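Local coordinates for clostripain-related protein (Bacteroides thetaiotaomicron, PDB 5L20) that is a clostripain-related member of peptidase family C11 and probably acts as a cysteine peptidase, this chain being an N-terminal part of it, at residues Asp44-Ile49 / Arg98-Lys103. Sequence-based numbering, arbitrary orientation.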
ATOM      1  N   ASP A  44      -3.914  -7.689 -16.018  1.00 18.84           N
ATOM      2  CA  ASP A  44      -4.331  -6.342 -16.403  1.00 17.65           C
ATOM      3  C   ASP A  44      -4.190  -5.352 -15.260  1.00 17.52           C
ATOM      4  O   ASP A  44      -4.581  -4.192 -15.408  1.00 17.23           O
ATOM      5  CB  ASP A  44      -5.796  -6.313 -16.838  1.00 19.35           C
ATOM      6  CG  ASP A  44      -6.026  -6.862 -18.218  1.00 32.22           C
ATOM      7  OD1 ASP A  44      -5.157  -6.695 -19.099  1.00 31.51           O
ATOM      8  OD2 ASP A  44      -7.116  -7.446 -18.416  1.00 34.93           O
ATOM      9  N   GLU A  45      -3.697  -5.828 -14.121  1.00 18.89           N
ATOM     10  CA  GLU A  45      -3.716  -5.019 -12.895  1.00 18.26           C
ATOM     11  C   GLU A  45      -2.390  -5.102 -12.171  1.00 22.73           C
ATOM     12  O   GLU A  45      -1.647  -6.071 -12.346  1.00 22.24           O
ATOM     13  CB  GLU A  45      -4.838  -5.475 -11.954  1.00 17.90           C
ATOM     14  CG  GLU A  45      -6.241  -5.493 -12.563  1.00 18.70           C
ATOM     15  CD  GLU A  45      -6.587  -6.811 -13.253  1.00 27.49           C
ATOM     16  OE1 GLU A  45      -5.798  -7.780 -13.162  1.00 27.07           O
ATOM     17  OE2 GLU A  45      -7.665  -6.871 -13.881  1.00 25.36           O
ATOM     18  N   ARG A  46      -2.111  -4.091 -11.344  1.00 16.17           N
ATOM     19  CA  ARG A  46      -0.965  -4.117 -10.436  1.00 15.42           C
ATOM     20  C   ARG A  46      -1.443  -3.895  -9.006  1.00 13.44           C
ATOM     21  O   ARG A  46      -2.428  -3.180  -8.782  1.00 14.23           O
ATOM     22  CB  ARG A  46       0.056  -3.033 -10.780  1.00 15.02           C
ATOM     23  CG  ARG A  46       0.834  -3.200 -12.105  1.00 19.86           C
ATOM     24  CD  ARG A  46       2.089  -2.278 -12.107  1.00 18.35           C
ATOM     25  NE  ARG A  46       2.697  -2.089 -13.418  1.00 28.95           N
ATOM     26  CZ  ARG A  46       2.254  -1.234 -14.343  1.00 31.74           C
ATOM     27  NH1 ARG A  46       1.171  -0.488 -14.117  1.00 25.82           N
ATOM     28  NH2 ARG A  46       2.875  -1.141 -15.516  1.00 33.46           N
ATOM     29  N   ILE A  47      -0.723  -4.475  -8.053  1.00 12.58           N
ATOM     30  CA  ILE A  47      -0.930  -4.212  -6.639  1.00 12.20           C
ATOM     31  C   ILE A  47       0.298  -3.472  -6.129  1.00 13.38           C
ATOM     32  O   ILE A  47       1.421  -3.994  -6.233  1.00 12.97           O
ATOM     33  CB  ILE A  47      -1.131  -5.498  -5.818  1.00 15.09           C
ATOM     34  CG1 ILE A  47      -2.431  -6.192  -6.251  1.00 15.87           C
ATOM     35  CG2 ILE A  47      -1.174  -5.145  -4.337  1.00 17.50           C
ATOM     36  CD1 ILE A  47      -2.682  -7.506  -5.600  1.00 16.38           C
ATOM     37  N   ILE A  48       0.087  -2.273  -5.603  1.00 13.69           N
ATOM     38  CA  ILE A  48       1.149  -1.415  -5.084  1.00 11.79           C
ATOM     39  C   ILE A  48       0.865  -1.176  -3.609  1.00 15.53           C
ATOM     40  O   ILE A  48      -0.282  -0.882  -3.250  1.00 11.23           O
ATOM     41  CB  ILE A  48       1.191  -0.054  -5.814  1.00 11.95           C
ATOM     42  CG1 ILE A  48       1.325  -0.221  -7.332  1.00 12.16           C
ATOM     43  CG2 ILE A  48       2.256   0.853  -5.172  1.00 14.88           C
ATOM     44  CD1 ILE A  48       2.637  -0.911  -7.743  1.00 15.85           C
ATOM     45  N   ILE A  49       1.872  -1.323  -2.751  1.00 11.42           N
ATOM     46  CA  ILE A  49       1.698  -1.179  -1.326  1.00 11.00           C
ATOM     47  C   ILE A  49       2.632  -0.124  -0.764  1.00 12.11           C
ATOM     48  O   ILE A  49       3.828  -0.132  -1.076  1.00 11.83           O
ATOM     49  CB  ILE A  49       1.933  -2.513  -0.597  1.00 11.80           C
ATOM     50  CG1 ILE A  49       1.042  -3.589  -1.246  1.00 15.22           C
ATOM     51  CG2 ILE A  49       1.710  -2.347   0.895  1.00 12.97           C
ATOM     52  CD1 ILE A  49       1.023  -4.919  -0.534  1.00 15.43           C
ATOM     53  N   ARG A  98       3.165   7.153 -11.032  1.00 10.91           N
ATOM     54  CA  ARG A  98       4.394   7.066 -11.846  1.00 11.97           C
ATOM     55  C   ARG A  98       4.818   5.627 -12.001  1.00 13.54           C
ATOM     56  O   ARG A  98       5.126   5.202 -13.114  1.00 15.06           O
ATOM     57  CB  ARG A  98       5.527   7.875 -11.220  1.00 13.87           C
ATOM     58  CG  ARG A  98       5.565   9.320 -11.703  1.00 18.73           C
ATOM     59  CD  ARG A  98       6.779  10.087 -11.139  1.00 17.76           C
ATOM     60  NE  ARG A  98       6.676  10.244  -9.690  1.00 16.47           N
ATOM     61  CZ  ARG A  98       6.231  11.348  -9.094  1.00 15.36           C
ATOM     62  NH1 ARG A  98       5.907  12.420  -9.805  1.00 21.53           N
ATOM     63  NH2 ARG A  98       6.134  11.383  -7.790  1.00 18.56           N
ATOM     64  N   TYR A  99       4.836   4.868 -10.911  1.00 10.57           N
ATOM     65  CA  TYR A  99       5.252   3.474 -11.010  1.00 12.44           C
ATOM     66  C   TYR A  99       4.189   2.616 -11.688  1.00 16.01           C
ATOM     67  O   TYR A  99       4.507   1.590 -12.306  1.00 15.43           O
ATOM     68  CB  TYR A  99       5.584   2.907  -9.633  1.00 13.11           C
ATOM     69  CG  TYR A  99       6.897   3.393  -9.082  1.00 12.54           C
ATOM     70  CD1 TYR A  99       8.091   2.902  -9.597  1.00 16.85           C
ATOM     71  CD2 TYR A  99       6.950   4.322  -8.046  1.00 15.87           C
ATOM     72  CE1 TYR A  99       9.304   3.323  -9.083  1.00 16.95           C
ATOM     73  CE2 TYR A  99       8.173   4.766  -7.529  1.00 15.30           C
ATOM     74  CZ  TYR A  99       9.331   4.253  -8.061  1.00 16.95           C
ATOM     75  OH  TYR A  99      10.544   4.647  -7.544  1.00 20.72           O
ATOM     76  N   SER A 100       2.919   3.022 -11.575  1.00 12.33           N
ATOM     77  CA  SER A 100       1.846   2.176 -12.091  1.00 13.33           C
ATOM     78  C   SER A 100       0.804   2.997 -12.842  1.00 16.19           C
ATOM     79  O   SER A 100      -0.239   3.338 -12.298  1.00 13.42           O
ATOM     80  CB  SER A 100       1.187   1.403 -10.947  1.00 16.48           C
ATOM     81  OG  SER A 100       0.269   0.448 -11.475  1.00 15.74           O
ATOM     82  N   PRO A 101       1.083   3.348 -14.101  1.00 12.78           N
ATOM     83  CA  PRO A 101       0.139   4.095 -14.924  1.00 12.35           C
ATOM     84  C   PRO A 101      -0.993   3.203 -15.414  1.00 17.28           C
ATOM     85  O   PRO A 101      -0.751   2.281 -16.197  1.00 17.96           O
ATOM     86  CB  PRO A 101       0.994   4.570 -16.115  1.00 16.05           C
ATOM     87  CG  PRO A 101       2.384   4.195 -15.775  1.00 18.15           C
ATOM     88  CD  PRO A 101       2.376   3.129 -14.777  1.00 14.42           C
ATOM     89  N   THR A 102      -2.213   3.447 -14.939  1.00 13.29           N
ATOM     90  CA  THR A 102      -3.338   2.590 -15.299  1.00 13.86           C
ATOM     91  C   THR A 102      -4.558   3.466 -15.494  1.00 15.36           C
ATOM     92  O   THR A 102      -4.563   4.627 -15.082  1.00 16.65           O
ATOM     93  CB  THR A 102      -3.645   1.519 -14.205  1.00 12.80           C
ATOM     94  OG1 THR A 102      -3.816   2.160 -12.932  1.00 13.08           O
ATOM     95  CG2 THR A 102      -2.523   0.495 -14.068  1.00 14.17           C
ATOM     96  N   LYS A 103      -5.597   2.895 -16.100  1.00 13.08           N
ATOM     97  CA  LYS A 103      -6.829   3.605 -16.341  1.00 13.10           C
ATOM     98  C   LYS A 103      -7.558   3.910 -15.032  1.00 14.86           C
ATOM     99  O   LYS A 103      -8.150   4.986 -14.870  1.00 16.34           O
ATOM    100  CB  LYS A 103      -7.746   2.801 -17.258  1.00 17.30           C
ATOM    101  CG  LYS A 103      -7.237   2.706 -18.687  1.00 29.65           C
ATOM    102  CD  LYS A 103      -8.096   1.790 -19.535  1.00 50.18           C
ATOM    103  CE  LYS A 103      -7.477   1.608 -20.920  1.00 49.33           C
ATOM    104  NZ  LYS A 103      -8.213   0.598 -21.731  1.00 61.58           N
TER
HETATM  105  O   HOH W   1       0.909   0.585 -17.010  1.00 35.34           O
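Residues 45-49 run as an extended strand, and 98-103 take the last two residues of helix 86-99 and then a loop leading to strand 104-109. Ser-100 is the first residue to leave helical backbone angles, and here the two backbones come nearest, with CA of Arg-46 and CA of Ser-100 7.1 Å apart.

Arg-46 does most of the bridging. Its CG lies anti to its own carbonyl carbon, and the chain runs extended to NE, carrying the guanidinium across to the helix end. NH1 donates to OG of Ser-100 at 2.9 Å, a bent bond (143°) whose acceptor sits 23° out of the guanidinium plane. The Ser-100 hydroxyl, anti to its own backbone N, also lies 3.3 Å from CD of Arg-46, so the aliphatic part of the arginine runs alongside the hydroxyl. One guanidinium face has the carbonyl O of Tyr-99 above its centre, 4.1 Å from CZ, a position where the carbonyl may polarise the cation. At the edge, water 1 lies in plane; it accepts from NH2 of Arg-46 and donates to O of Pro-101, at 2.5 Å.

Strand 45-52 lies beside the first strand, 10-16, in the central mixed sheet, and helix 86-99 with this loop forms the beta-alpha-beta crossover from outermost strand 69-79 to the parallel strand 104-109 at the other edge. OG1 of Thr-11, on strand 10-16, hydrogen-bonds both OG of Ser-100 and OG1 of Thr-102, so the hydroxyl that accepts from Arg-46 is tied to the neighbouring strand as well.

Two residues further along the strand, Ile-48 points to the same side as Arg-46 and sets its CG1 4.0 Å from CB of Ser-100, a buried nonpolar touch. From the loop, the methyl CG2 of Thr-102 approaches NH1 of Arg-46 obliquely, at 3.8 Å.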